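Local coordinates for protein isocitrate dehydrogenase [NAD] subunit 1 (PDB 3BLX) that takes part, as one of two subunit types in an octamer, in the NAD+-dependent conversion of isocitrate to 2-oxoglutarate in the citric acid cycle, and binds mitochondrial mRNA leaders, at residues N73-K78 with D265-E270; V107-S112 with D124-R129; F169-N174 with K204-I209; G255-A260 with P271-V276. One frame throughout, in Å; residues are numbered along the deposited sequence.

How the contacts relate
Contacts 1, 2 and 4 are built on one sheet, and contact 3 lies on the helical layer against it. Strand 258-262 is the link: probable hydrogen bonds run from Leu109 N to Ala258 O (3.0 Å) and from Val107 N to Ala260 O (2.7 Å), joining contacts 2 and 4. Glu270 N of contact 1 probably bonds to Gly259 O (3.3 Å). Contact 3 reaches contact 2 through Phe169, whose CE1 lies 3.7 Å from Ile126 CD1, but it does not touch contacts 1 and 4. Arg129, by similarity a substrate-binding residue, ends the second segment of contact 2; its side chain is about 7 Å from that of Glu270.

Contact 1: residues N73-K78 with D265-E270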
loop_
_atom_site.group_PDB
_atom_site.type_symbol
_atom_site.label_atom_id
_atom_site.label_comp_id
_atom_site.label_asym_id
_atom_site.label_seq_id
_atom_site.Cartn_x
_atom_site.Cartn_y
_atom_site.Cartn_z
ATOM N N ASN E 73 -0.499 20.719 6.496
ATOM C CA ASN E 73 -1.254 21.313 7.593
ATOM C C ASN E 73 -2.606 20.651 7.838
ATOM O O ASN E 73 -3.096 20.659 8.953
ATOM C CB ASN E 73 -1.420 22.820 7.385
ATOM C CG ASN E 73 -0.115 23.527 7.150
ATOM O OD1 ASN E 73 0.952 23.086 7.585
ATOM N ND2 ASN E 73 -0.193 24.653 6.472
ATOM N N LYS E 74 -3.206 20.101 6.782
ATOM C CA LYS E 74 -4.511 19.416 6.844
ATOM C C LYS E 74 -5.738 20.320 6.908
ATOM O O LYS E 74 -6.830 19.880 6.618
ATOM C CB LYS E 74 -4.579 18.403 8.009
ATOM C CG LYS E 74 -3.363 17.493 8.161
ATOM C CD LYS E 74 -3.112 16.703 6.926
ATOM C CE LYS E 74 -2.220 15.513 7.204
ATOM N NZ LYS E 74 -0.885 15.967 7.683
ATOM N N ILE E 75 -5.562 21.560 7.332
ATOM C CA ILE E 75 -6.656 22.512 7.480
ATOM C C ILE E 75 -6.363 23.776 6.681
ATOM O O ILE E 75 -5.235 24.283 6.669
ATOM C CB ILE E 75 -6.868 22.881 8.964
ATOM C CG1 ILE E 75 -7.124 21.618 9.754
ATOM C CG2 ILE E 75 -8.104 23.729 9.116
ATOM C CD1 ILE E 75 -8.367 20.853 9.267
ATOM N N GLY E 76 -7.379 24.308 6.025
ATOM C CA GLY E 76 -7.176 25.506 5.226
ATOM C C GLY E 76 -8.320 26.494 5.237
ATOM O O GLY E 76 -9.475 26.135 5.439
ATOM N N LEU E 77 -7.983 27.758 5.021
ATOM C CA LEU E 77 -8.977 28.814 4.885
ATOM C C LEU E 77 -8.725 29.426 3.528
ATOM O O LEU E 77 -7.609 29.819 3.207
ATOM C CB LEU E 77 -8.830 29.874 5.986
ATOM C CG LEU E 77 -10.112 30.515 6.530
ATOM C CD1 LEU E 77 -9.885 31.960 6.834
ATOM C CD2 LEU E 77 -11.213 30.423 5.558
ATOM N N LYS E 78 -9.770 29.506 2.735
ATOM C CA LYS E 78 -9.619 29.875 1.356
ATOM C C LYS E 78 -10.566 31.013 0.981
ATOM O O LYS E 78 -11.741 30.962 1.297
ATOM C CB LYS E 78 -9.844 28.630 0.495
ATOM C CG LYS E 78 -10.187 28.867 -0.940
ATOM C CD LYS E 78 -9.956 27.603 -1.733
ATOM C CE LYS E 78 -10.982 27.436 -2.873
ATOM N NZ LYS E 78 -11.234 28.699 -3.633
ATOM N N ASP E 265 -9.060 13.236 5.284
ATOM C CA ASP E 265 -7.903 13.762 5.997
ATOM C C ASP E 265 -7.759 15.280 5.968
ATOM O O ASP E 265 -6.918 15.830 6.661
ATOM C CB ASP E 265 -6.617 13.155 5.414
ATOM C CG ASP E 265 -6.574 11.626 5.547
ATOM O OD1 ASP E 265 -6.945 11.115 6.633
ATOM O OD2 ASP E 265 -6.153 10.940 4.572
ATOM N N TYR E 266 -8.558 15.947 5.145
ATOM C CA TYR E 266 -8.386 17.374 4.915
ATOM C C TYR E 266 -9.684 18.151 5.071
ATOM O O TYR E 266 -10.776 17.605 4.888
ATOM C CB TYR E 266 -7.800 17.621 3.526
ATOM C CG TYR E 266 -6.557 16.824 3.246
ATOM C CD1 TYR E 266 -6.610 15.695 2.457
ATOM C CD2 TYR E 266 -5.344 17.171 3.806
ATOM C CE1 TYR E 266 -5.500 14.937 2.211
ATOM C CE2 TYR E 266 -4.211 16.420 3.574
ATOM C CZ TYR E 266 -4.297 15.296 2.773
ATOM O OH TYR E 266 -3.169 14.528 2.527
ATOM N N ALA E 267 -9.575 19.416 5.442
ATOM C CA ALA E 267 -10.747 20.271 5.494
ATOM C C ALA E 267 -10.326 21.639 5.001
ATOM O O ALA E 267 -9.246 22.130 5.324
ATOM C CB ALA E 267 -11.296 20.341 6.889
ATOM N N VAL E 268 -11.173 22.254 4.203
ATOM C CA VAL E 268 -10.871 23.576 3.686
ATOM C C VAL E 268 -12.116 24.433 3.840
ATOM O O VAL E 268 -13.189 24.074 3.353
ATOM C CB VAL E 268 -10.488 23.509 2.192
ATOM C CG1 VAL E 268 -10.478 24.899 1.583
ATOM C CG2 VAL E 268 -9.149 22.814 1.993
ATOM N N PHE E 269 -11.977 25.560 4.524
ATOM C CA PHE E 269 -13.126 26.414 4.820
ATOM C C PHE E 269 -13.173 27.619 3.908
ATOM O O PHE E 269 -12.136 28.181 3.582
ATOM C CB PHE E 269 -13.121 26.812 6.295
ATOM C CG PHE E 269 -13.258 25.635 7.208
ATOM C CD1 PHE E 269 -14.498 25.246 7.679
ATOM C CD2 PHE E 269 -12.161 24.856 7.504
ATOM C CE1 PHE E 269 -14.624 24.144 8.482
ATOM C CE2 PHE E 269 -12.272 23.747 8.308
ATOM C CZ PHE E 269 -13.518 23.394 8.806
ATOM N N GLU E 270 -14.380 27.987 3.476
ATOM C CA GLU E 270 -14.552 28.973 2.406
ATOM C C GLU E 270 -16.015 29.270 2.232
ATOM O O GLU E 270 -16.848 28.402 2.447
ATOM C CB GLU E 270 -14.002 28.449 1.077
ATOM C CG GLU E 270 -14.994 27.605 0.289
ATOM C CD GLU E 270 -14.626 27.432 -1.198
ATOM O OE1 GLU E 270 -13.875 28.272 -1.744
ATOM O OE2 GLU E 270 -15.097 26.453 -1.828
#
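Residues 75-78 and 267-269 run as neighbouring parallel strands, their axes 4.5 Å apart at closest and inclined by 23°. Four backbone hydrogen bonds form the ladder. Ala267 N gives to Lys74 O and Gly76 N to Ala267 O, followed by Phe269 N to Gly76 O (2.7 Å) and Lys78 N to Phe269 O. The last lies almost along the C=O axis of Phe269, whereas Phe269 N sits above the carbonyl plane of Gly76. Lys74, with positive phi, lets the chain leave helix 60-73 and enter the strand. This is a parallel pair within the large mixed sheet of the isocitrate/isopropylmalate dehydrogenase fold, formed by strands far apart in sequence. Ile75, Leu77, Ala267 and Phe269 share one face, where Ile75 and Phe269 pack on helix 289-302. There Ile75 CD1 rests 3.8 Å from Ala267 CB, while its CG2 comes to the edge of the Phe269 ring, 4.2 Å from CE2. On the reverse face Val268 CG1, anti to its backbone N, meets Lys78 CB at 3.9 Å. At the start of the pair the bent Lys74 chain crosses Tyr266 obliquely, CD lying 3.5 Å from CE2, while its NZ bonds back to Lys71 O. At the other end Lys78 and Glu270 lie side by side and point the same way, with a salt bridge of 3.3 Å from Lys78 NZ to Glu270 OE1. Lys78 NZ also bridges to Asp86 OD1, and Glu270 OE2 to Arg274 NE.

Contact 2: residues V107-S112 with D124-R129; sequences VALFKS and DLIVIR
Strands 107-111 and 124-129 lie antiparallel at 168°, with Ala108-Val127 and Phe110-Leu125 as the hydrogen-bonded pairs and Val107-Ile128, Leu109-Ile126 and Lys111-Asp124 as the non-hydrogen-bonded ones. Each hydrogen-bonded pair is held by two reciprocal bonds. The donors of the Ala108-Val127 pair lie in the carbonyl planes. In the other pair Phe110 N approaches Leu125 O at 2.8 Å, nearly along the C=O axis, but Leu125 N stands above the carbonyl plane of Phe110. Consecutive in the chain, the strands make a beta hairpin with a long connection. Ile126 is the centre of one face: its CG1 lies 3.6 Å from Leu109 CD2, and its CG2 lies 3.9 Å from Val107 CG1, the chains lying side by side and pointing the same way. On the opposite face the Phe110 ring, its CG anti to the carbonyl carbon, crosses two neighbours obliquely. CD1 reaches Leu125 CD1 at 3.5 Å and CE1 reaches Val127 CG2 at 3.7 Å; the Leu125 branch comes from the crowded first-torsion position (chi1 51°). At the end of the hairpin Lys111 and Asp124 run alongside one another, yet Lys111 NZ and Asp124 OD2 are 4.7 Å apart, too far for a salt bridge, so any attraction between them is probably weak; Asp124 OD1 is salt-bridged to Arg175. Phe165 and Phe169 of helix 156-172 cover the Val107-Ile126-Ile128 face, Phe110 packs on Val257, and the hairpin is flanked in the sheet by strand 258-262 beside 107-111 and strand 232-235 beside 124-129.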
loop_
_atom_site.group_PDB
_atom_site.type_symbol
_atom_site.label_atom_id
_atom_site.label_comp_id
_atom_site.label_asym_id
_atom_site.label_seq_id
_atom_site.Cartn_x
_atom_site.Cartn_y
_atom_site.Cartn_z
ATOM N N VAL E 107 -20.179 21.649 1.933
ATOM C CA VAL E 107 -21.275 22.006 2.812
ATOM C C VAL E 107 -21.487 23.519 2.753
ATOM O O VAL E 107 -20.537 24.281 2.866
ATOM C CB VAL E 107 -20.953 21.693 4.268
ATOM C CG1 VAL E 107 -22.194 21.850 5.104
ATOM C CG2 VAL E 107 -20.405 20.303 4.404
ATOM N N ALA E 108 -22.733 23.945 2.575
ATOM C CA ALA E 108 -23.091 25.351 2.651
ATOM C C ALA E 108 -24.201 25.577 3.690
ATOM O O ALA E 108 -25.212 24.866 3.740
ATOM C CB ALA E 108 -23.497 25.872 1.310
ATOM N N LEU E 109 -24.004 26.555 4.559
ATOM C CA LEU E 109 -25.009 26.805 5.591
ATOM C C LEU E 109 -25.824 28.045 5.254
ATOM O O LEU E 109 -25.275 29.138 5.078
ATOM C CB LEU E 109 -24.358 26.960 6.956
ATOM C CG LEU E 109 -23.409 25.840 7.355
ATOM C CD1 LEU E 109 -22.844 26.075 8.761
ATOM C CD2 LEU E 109 -24.187 24.549 7.290
ATOM N N PHE E 110 -27.134 27.875 5.145
ATOM C CA PHE E 110 -28.014 29.002 4.870
ATOM C C PHE E 110 -28.911 29.352 6.070
ATOM O O PHE E 110 -30.062 28.917 6.145
ATOM C CB PHE E 110 -28.850 28.708 3.630
ATOM C CG PHE E 110 -28.035 28.398 2.441
ATOM C CD1 PHE E 110 -27.835 27.078 2.059
ATOM C CD2 PHE E 110 -27.445 29.418 1.706
ATOM C CE1 PHE E 110 -27.080 26.768 0.942
ATOM C CE2 PHE E 110 -26.678 29.123 0.601
ATOM C CZ PHE E 110 -26.492 27.785 0.210
ATOM N N LYS E 111 -28.367 30.112 7.017
ATOM C CA LYS E 111 -29.166 30.604 8.129
ATOM C C LYS E 111 -29.467 32.085 7.957
ATOM O O LYS E 111 -28.549 32.890 7.733
ATOM C CB LYS E 111 -28.468 30.379 9.471
ATOM C CG LYS E 111 -29.455 30.226 10.620
ATOM C CD LYS E 111 -28.774 29.830 11.902
ATOM C CE LYS E 111 -29.764 29.806 13.054
ATOM N NZ LYS E 111 -29.072 29.565 14.361
ATOM N N SER E 112 -30.750 32.434 8.066
ATOM C CA SER E 112 -31.191 33.840 8.080
ATOM C C SER E 112 -30.558 34.661 9.230
ATOM O O SER E 112 -30.374 34.166 10.348
ATOM C CB SER E 112 -32.720 33.920 8.153
ATOM O OG SER E 112 -33.326 33.854 6.865
ATOM N N ASP E 124 -33.392 28.159 7.746
ATOM C CA ASP E 124 -32.285 27.370 8.279
ATOM C C ASP E 124 -32.067 26.056 7.536
ATOM O O ASP E 124 -32.405 24.970 8.036
ATOM C CB ASP E 124 -32.456 27.108 9.778
ATOM C CG ASP E 124 -31.175 26.585 10.411
ATOM O OD1 ASP E 124 -30.178 26.400 9.666
ATOM O OD2 ASP E 124 -31.162 26.369 11.645
ATOM N N LEU E 125 -31.483 26.149 6.348
ATOM C CA LEU E 125 -31.165 24.923 5.637
ATOM C C LEU E 125 -29.680 24.749 5.364
ATOM O O LEU E 125 -28.918 25.715 5.335
ATOM C CB LEU E 125 -32.014 24.758 4.380
ATOM C CG LEU E 125 -32.095 25.890 3.382
ATOM C CD1 LEU E 125 -31.005 25.735 2.355
ATOM C CD2 LEU E 125 -33.440 25.755 2.722
ATOM N N ILE E 126 -29.299 23.488 5.207
ATOM C CA ILE E 126 -27.938 23.072 4.948
ATOM C C ILE E 126 -27.940 22.256 3.669
ATOM O O ILE E 126 -28.737 21.337 3.534
ATOM C CB ILE E 126 -27.464 22.200 6.079
ATOM C CG1 ILE E 126 -27.461 23.020 7.353
ATOM C CG2 ILE E 126 -26.073 21.600 5.789
ATOM C CD1 ILE E 126 -27.032 22.223 8.547
ATOM N N VAL E 127 -27.074 22.619 2.728
ATOM C CA VAL E 127 -26.969 21.906 1.473
ATOM C C VAL E 127 -25.625 21.200 1.438
ATOM O O VAL E 127 -24.571 21.825 1.570
ATOM C CB VAL E 127 -27.123 22.850 0.252
ATOM C CG1 VAL E 127 -26.782 22.115 -1.045
ATOM C CG2 VAL E 127 -28.537 23.423 0.194
ATOM N N ILE E 128 -25.663 19.882 1.307
ATOM C CA ILE E 128 -24.432 19.081 1.236
ATOM C C ILE E 128 -24.363 18.512 -0.168
ATOM O O ILE E 128 -25.276 17.813 -0.595
ATOM C CB ILE E 128 -24.435 17.939 2.280
ATOM C CG1 ILE E 128 -24.335 18.494 3.694
ATOM C CG2 ILE E 128 -23.314 16.969 2.024
ATOM C CD1 ILE E 128 -24.567 17.501 4.772
ATOM N N ARG E 129 -23.311 18.835 -0.909
ATOM C CA ARG E 129 -23.208 18.313 -2.264
ATOM C C ARG E 129 -21.950 17.452 -2.515
ATOM O O ARG E 129 -20.882 17.722 -1.974
ATOM C CB ARG E 129 -23.377 19.432 -3.295
ATOM C CG ARG E 129 -22.119 20.130 -3.687
ATOM C CD ARG E 129 -22.202 20.583 -5.124
ATOM N NE ARG E 129 -20.895 21.019 -5.595
ATOM C CZ ARG E 129 -20.427 22.248 -5.406
ATOM N NH1 ARG E 129 -21.177 23.143 -4.765
ATOM N NH2 ARG E 129 -19.218 22.587 -5.854
#

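Contact 3: residues F169-N174 with K204-I209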
loop_
_atom_site.group_PDB
_atom_site.type_symbol
_atom_site.label_atom_id
_atom_site.label_comp_id
_atom_site.label_asym_id
_atom_site.label_seq_id
_atom_site.Cartn_x
_atom_site.Cartn_y
_atom_site.Cartn_z
ATOM N N PHE E 169 -23.511 14.306 9.833
ATOM C CA PHE E 169 -23.532 15.758 10.020
ATOM C C PHE E 169 -24.843 16.174 10.674
ATOM O O PHE E 169 -24.868 17.002 11.568
ATOM C CB PHE E 169 -23.382 16.433 8.659
ATOM C CG PHE E 169 -23.111 17.897 8.722
ATOM C CD1 PHE E 169 -24.172 18.810 8.730
ATOM C CD2 PHE E 169 -21.803 18.369 8.716
ATOM C CE1 PHE E 169 -23.928 20.175 8.760
ATOM C CE2 PHE E 169 -21.545 19.723 8.743
ATOM C CZ PHE E 169 -22.609 20.638 8.767
ATOM N N ALA E 170 -25.931 15.585 10.210
ATOM C CA ALA E 170 -27.226 15.781 10.827
ATOM C C ALA E 170 -27.185 15.349 12.294
ATOM O O ALA E 170 -27.670 16.070 13.151
ATOM C CB ALA E 170 -28.305 15.013 10.055
ATOM N N LYS E 171 -26.599 14.184 12.576
ATOM C CA LYS E 171 -26.398 13.696 13.954
ATOM C C LYS E 171 -25.656 14.730 14.797
ATOM O O LYS E 171 -26.112 15.131 15.863
ATOM C CB LYS E 171 -25.587 12.387 13.960
ATOM C CG LYS E 171 -25.983 11.345 15.029
ATOM C CD LYS E 171 -27.187 10.495 14.548
ATOM C CE LYS E 171 -27.564 9.348 15.511
ATOM N NZ LYS E 171 -28.820 8.609 15.083
ATOM N N LYS E 172 -24.507 15.167 14.303
ATOM C CA LYS E 172 -23.628 16.029 15.079
ATOM C C LYS E 172 -24.248 17.387 15.401
ATOM O O LYS E 172 -23.957 17.976 16.438
ATOM C CB LYS E 172 -22.308 16.243 14.336
ATOM C CG LYS E 172 -21.156 16.703 15.218
ATOM C CD LYS E 172 -19.996 17.219 14.375
ATOM C CE LYS E 172 -18.727 17.387 15.187
ATOM N NZ LYS E 172 -17.687 18.109 14.389
ATOM N N TYR E 173 -25.086 17.898 14.507
ATOM C CA TYR E 173 -25.633 19.249 14.684
ATOM C C TYR E 173 -27.131 19.197 14.955
ATOM O O TYR E 173 -27.861 20.169 14.748
ATOM C CB TYR E 173 -25.267 20.181 13.503
ATOM C CG TYR E 173 -23.772 20.368 13.369
ATOM C CD1 TYR E 173 -23.046 19.721 12.376
ATOM C CD2 TYR E 173 -23.081 21.167 14.269
ATOM C CE1 TYR E 173 -21.673 19.887 12.273
ATOM C CE2 TYR E 173 -21.706 21.337 14.177
ATOM C CZ TYR E 173 -20.997 20.700 13.178
ATOM O OH TYR E 173 -19.623 20.874 13.104
ATOM N N ASN E 174 -27.575 18.049 15.447
ATOM C CA ASN E 174 -28.978 17.858 15.818
ATOM C C ASN E 174 -29.979 18.335 14.781
ATOM O O ASN E 174 -30.923 19.063 15.102
ATOM C CB ASN E 174 -29.275 18.498 17.177
ATOM C CG ASN E 174 -28.652 17.715 18.333
ATOM O OD1 ASN E 174 -29.226 16.733 18.819
ATOM N ND2 ASN E 174 -27.468 18.145 18.774
ATOM N N LYS E 204 -31.202 1.826 7.823
ATOM C CA LYS E 204 -30.369 0.825 8.493
ATOM C C LYS E 204 -29.390 1.420 9.481
ATOM O O LYS E 204 -29.163 0.846 10.538
ATOM C CB LYS E 204 -29.624 -0.057 7.481
ATOM C CG LYS E 204 -30.541 -0.796 6.500
ATOM C CD LYS E 204 -29.758 -1.670 5.520
ATOM C CE LYS E 204 -30.682 -2.207 4.416
ATOM N NZ LYS E 204 -29.931 -2.806 3.268
ATOM N N GLU E 205 -28.799 2.565 9.159
ATOM C CA GLU E 205 -27.717 3.080 10.013
ATOM C C GLU E 205 -28.068 4.334 10.837
ATOM O O GLU E 205 -27.367 4.668 11.795
ATOM C CB GLU E 205 -26.433 3.315 9.202
ATOM C CG GLU E 205 -26.005 2.164 8.294
ATOM C CD GLU E 205 -24.626 2.408 7.644
ATOM O OE1 GLU E 205 -23.857 3.284 8.122
ATOM O OE2 GLU E 205 -24.310 1.716 6.648
ATOM N N TYR E 206 -29.139 5.027 10.465
ATOM C CA TYR E 206 -29.506 6.278 11.147
ATOM C C TYR E 206 -31.032 6.370 11.317
ATOM O O TYR E 206 -31.711 7.130 10.620
ATOM C CB TYR E 206 -28.955 7.502 10.381
ATOM C CG TYR E 206 -27.435 7.479 10.171
ATOM C CD1 TYR E 206 -26.872 6.827 9.078
ATOM C CD2 TYR E 206 -26.572 8.123 11.064
ATOM C CE1 TYR E 206 -25.503 6.793 8.884
ATOM C CE2 TYR E 206 -25.185 8.100 10.877
ATOM C CZ TYR E 206 -24.655 7.432 9.782
ATOM O OH TYR E 206 -23.273 7.401 9.597
ATOM N N PRO E 207 -31.581 5.578 12.244
ATOM C CA PRO E 207 -33.045 5.434 12.295
ATOM C C PRO E 207 -33.707 6.667 12.914
ATOM O O PRO E 207 -34.860 7.006 12.577
ATOM C CB PRO E 207 -33.251 4.203 13.190
ATOM C CG PRO E 207 -31.840 3.589 13.369
ATOM C CD PRO E 207 -30.897 4.739 13.242
ATOM N N ASP E 208 -32.953 7.332 13.798
ATOM C CA ASP E 208 -33.395 8.547 14.499
ATOM C C ASP E 208 -33.550 9.765 13.576
ATOM O O ASP E 208 -34.035 10.824 13.994
ATOM C CB ASP E 208 -32.407 8.894 15.614
ATOM C CG ASP E 208 -32.331 7.819 16.693
ATOM O OD1 ASP E 208 -33.209 6.922 16.701
ATOM O OD2 ASP E 208 -31.394 7.877 17.534
ATOM N N ILE E 209 -33.128 9.604 12.326
ATOM C CA ILE E 209 -33.198 10.679 11.351
ATOM C C ILE E 209 -34.167 10.366 10.205
ATOM O O ILE E 209 -34.113 9.295 9.586
ATOM C CB ILE E 209 -31.805 11.007 10.799
ATOM C CG1 ILE E 209 -30.932 11.559 11.910
ATOM C CG2 ILE E 209 -31.918 12.017 9.669
ATOM C CD1 ILE E 209 -29.509 11.785 11.499
#
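Apolar packing centres on the tip of Ile209. Its CD1 lies 3.7 Å from the methyl CB of Ala170, which points from the last turn of helix 156-172 toward the other segment. With CG1 anti to the carbonyl carbon (chi1 -65°) and CD1 extended beyond it, the isoleucine meets the helix with the tip of its longer branch. The same CD1 also comes within 4.0 Å of Lys171 CD, where the two chains cross obliquely. Lys171 bends at chi2 (83°) and passes the edge of the Tyr206 ring, its CD 4.3 Å from CD2. Electrostatic contact is slight: Lys171 NZ and Asp208 OD2 form a long salt bridge of 3.6 Å, and Asp208 is poorly ordered, so this probably adds little rigidity. Tyr206 is steadied by its hydroxyl, bonded to Asp168. Backbone turns shape both segments. Asn174, with positive phi, is the C-prime residue of a Schellman motif closing helix 156-172, and Tyr206 to Ile209 form a type I beta turn after helix 190-205. The two helix ends lead into parallel neighbouring strands 177-182 and 210-215; helix 190-205 is the crossover of this beta-alpha-beta unit, and Ala170 and Ile209 both rest on Val178 of strand 177-182.

Contact 4: residues G255-A260 with P271-V276; sequences GLVAGA and PGSRHV
Gly272 N is gripped by one hydrogen bond, given to Val257 O over 2.9 Å with an N-H...O angle of 164°. The bond is straight at the hydrogen, but the donor stands 42° out of the carbonyl plane and so misses the lone-pair direction. It ties Val257, in the run leading into strand 258-262, to the turn that follows strand 267-269. Val257 also does most of the side-chain packing. With CG1 anti to the backbone N (chi1 -179°), that methyl lies against the backbone of Gly272, 3.8 Å from its CA, while CG2 faces Ser273 OG at 4.1 Å. Gly259 and Gly272 approach to 3.8 Å between their CA atoms, a closeness possible because neither residue carries a side chain, the CB direction of each pointing into the other segment. Gly259 N is held in turn by Ser294 OG of helix 289-302. Pro271 to Arg274 form a type I beta turn, closed by a weak bond from Arg274 N to Pro271 O. Beyond it, His275 CE1 lies 4.4 Å from Gly255 CA, and CB of Pro271 sits in plane at the edge of the imidazole; His275 and Arg274 are poorly ordered. Helix 237-251 packs on Val257 and Ser273, and Val276 touches Asn223 of a neighbouring subunit 2 chain. Strands 258-262 and 267-269 form an antiparallel hairpin whose ends this contact draws together. In relatives of this family the loop after the second strand takes part in binding the adenosine part of the nucleotide, and the Pro271-Val276 turn probably corresponds to its beginning.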
loop_
_atom_site.group_PDB
_atom_site.type_symbol
_atom_site.label_atom_id
_atom_site.label_comp_id
_atom_site.label_asym_id
_atom_site.label_seq_id
_atom_site.Cartn_x
_atom_site.Cartn_y
_atom_site.Cartn_z
ATOM N N GLY E 255 -22.916 36.927 0.328
ATOM C CA GLY E 255 -22.062 37.511 1.342
ATOM C C GLY E 255 -22.347 37.025 2.745
ATOM O O GLY E 255 -21.594 37.342 3.647
ATOM N N LEU E 256 -23.403 36.232 2.921
ATOM C CA LEU E 256 -23.839 35.771 4.249
ATOM C C LEU E 256 -23.786 34.254 4.468
ATOM O O LEU E 256 -24.268 33.746 5.493
ATOM C CB LEU E 256 -25.271 36.214 4.480
ATOM C CG LEU E 256 -25.483 37.707 4.264
ATOM C CD1 LEU E 256 -26.973 38.029 4.182
ATOM C CD2 LEU E 256 -24.822 38.430 5.387
ATOM N N VAL E 257 -23.197 33.548 3.506
ATOM C CA VAL E 257 -23.245 32.095 3.450
ATOM C C VAL E 257 -21.953 31.417 3.844
ATOM O O VAL E 257 -20.996 31.441 3.076
ATOM C CB VAL E 257 -23.495 31.648 2.021
ATOM C CG1 VAL E 257 -23.559 30.128 1.981
ATOM C CG2 VAL E 257 -24.767 32.274 1.493
ATOM N N ALA E 258 -21.928 30.787 5.013
ATOM C CA ALA E 258 -20.731 30.044 5.444
ATOM C C ALA E 258 -20.577 28.739 4.649
ATOM O O ALA E 258 -21.544 28.199 4.133
ATOM C CB ALA E 258 -20.774 29.761 6.942
ATOM N N GLY E 259 -19.360 28.235 4.553
ATOM C CA GLY E 259 -19.139 27.023 3.813
ATOM C C GLY E 259 -17.944 26.242 4.314
ATOM O O GLY E 259 -17.033 26.806 4.948
ATOM N N ALA E 260 -17.949 24.939 4.015
ATOM C CA ALA E 260 -16.837 24.070 4.351
ATOM C C ALA E 260 -16.723 22.952 3.349
ATOM O O ALA E 260 -17.714 22.494 2.801
ATOM C CB ALA E 260 -17.003 23.510 5.782
ATOM N N PRO E 271 -16.336 30.501 1.837
ATOM C CA PRO E 271 -17.725 30.928 1.629
ATOM C C PRO E 271 -18.510 29.966 0.717
ATOM O O PRO E 271 -18.051 29.579 -0.368
ATOM C CB PRO E 271 -17.572 32.293 0.965
ATOM C CG PRO E 271 -16.246 32.786 1.400
ATOM C CD PRO E 271 -15.372 31.559 1.498
ATOM N N GLY E 272 -19.705 29.605 1.169
ATOM C CA GLY E 272 -20.449 28.532 0.582
ATOM C C GLY E 272 -21.046 28.794 -0.784
ATOM O O GLY E 272 -21.527 27.855 -1.434
ATOM N N SER E 273 -21.042 30.048 -1.226
ATOM C CA SER E 273 -21.650 30.386 -2.503
ATOM C C SER E 273 -20.638 30.853 -3.522
ATOM O O SER E 273 -20.989 31.144 -4.661
ATOM C CB SER E 273 -22.745 31.436 -2.330
ATOM O OG SER E 273 -24.005 30.805 -2.244
ATOM N N ARG E 274 -19.378 30.926 -3.114
ATOM C CA ARG E 274 -18.324 31.413 -3.991
ATOM C C ARG E 274 -18.553 32.869 -4.416
ATOM O O ARG E 274 -18.047 33.301 -5.447
ATOM C CB ARG E 274 -18.184 30.492 -5.206
ATOM C CG ARG E 274 -17.226 29.328 -4.993
ATOM C CD ARG E 274 -17.796 28.211 -4.130
ATOM N NE ARG E 274 -16.808 27.150 -3.902
ATOM C CZ ARG E 274 -16.616 26.107 -4.712
ATOM N NH1 ARG E 274 -17.354 25.979 -5.811
ATOM N NH2 ARG E 274 -15.687 25.190 -4.424
ATOM N N HIS E 275 -19.310 33.611 -3.602
ATOM C CA HIS E 275 -19.621 35.028 -3.843
ATOM C C HIS E 275 -20.115 35.273 -5.264
ATOM O O HIS E 275 -19.815 36.292 -5.892
ATOM C CB HIS E 275 -18.412 35.914 -3.536
ATOM C CG HIS E 275 -18.260 36.260 -2.084
ATOM N ND1 HIS E 275 -18.146 37.562 -1.635
ATOM C CD2 HIS E 275 -18.195 35.475 -0.980
ATOM C CE1 HIS E 275 -18.018 37.562 -0.317
ATOM N NE2 HIS E 275 -18.039 36.310 0.105
ATOM N N VAL E 276 -20.854 34.289 -5.750
ATOM C CA VAL E 276 -21.478 34.322 -7.057
ATOM C C VAL E 276 -21.922 35.745 -7.434
ATOM O O VAL E 276 -21.227 36.444 -8.188
ATOM C CB VAL E 276 -22.669 33.313 -7.109
ATOM C CG1 VAL E 276 -22.212 31.921 -7.641
ATOM C CG2 VAL E 276 -23.333 33.196 -5.724
#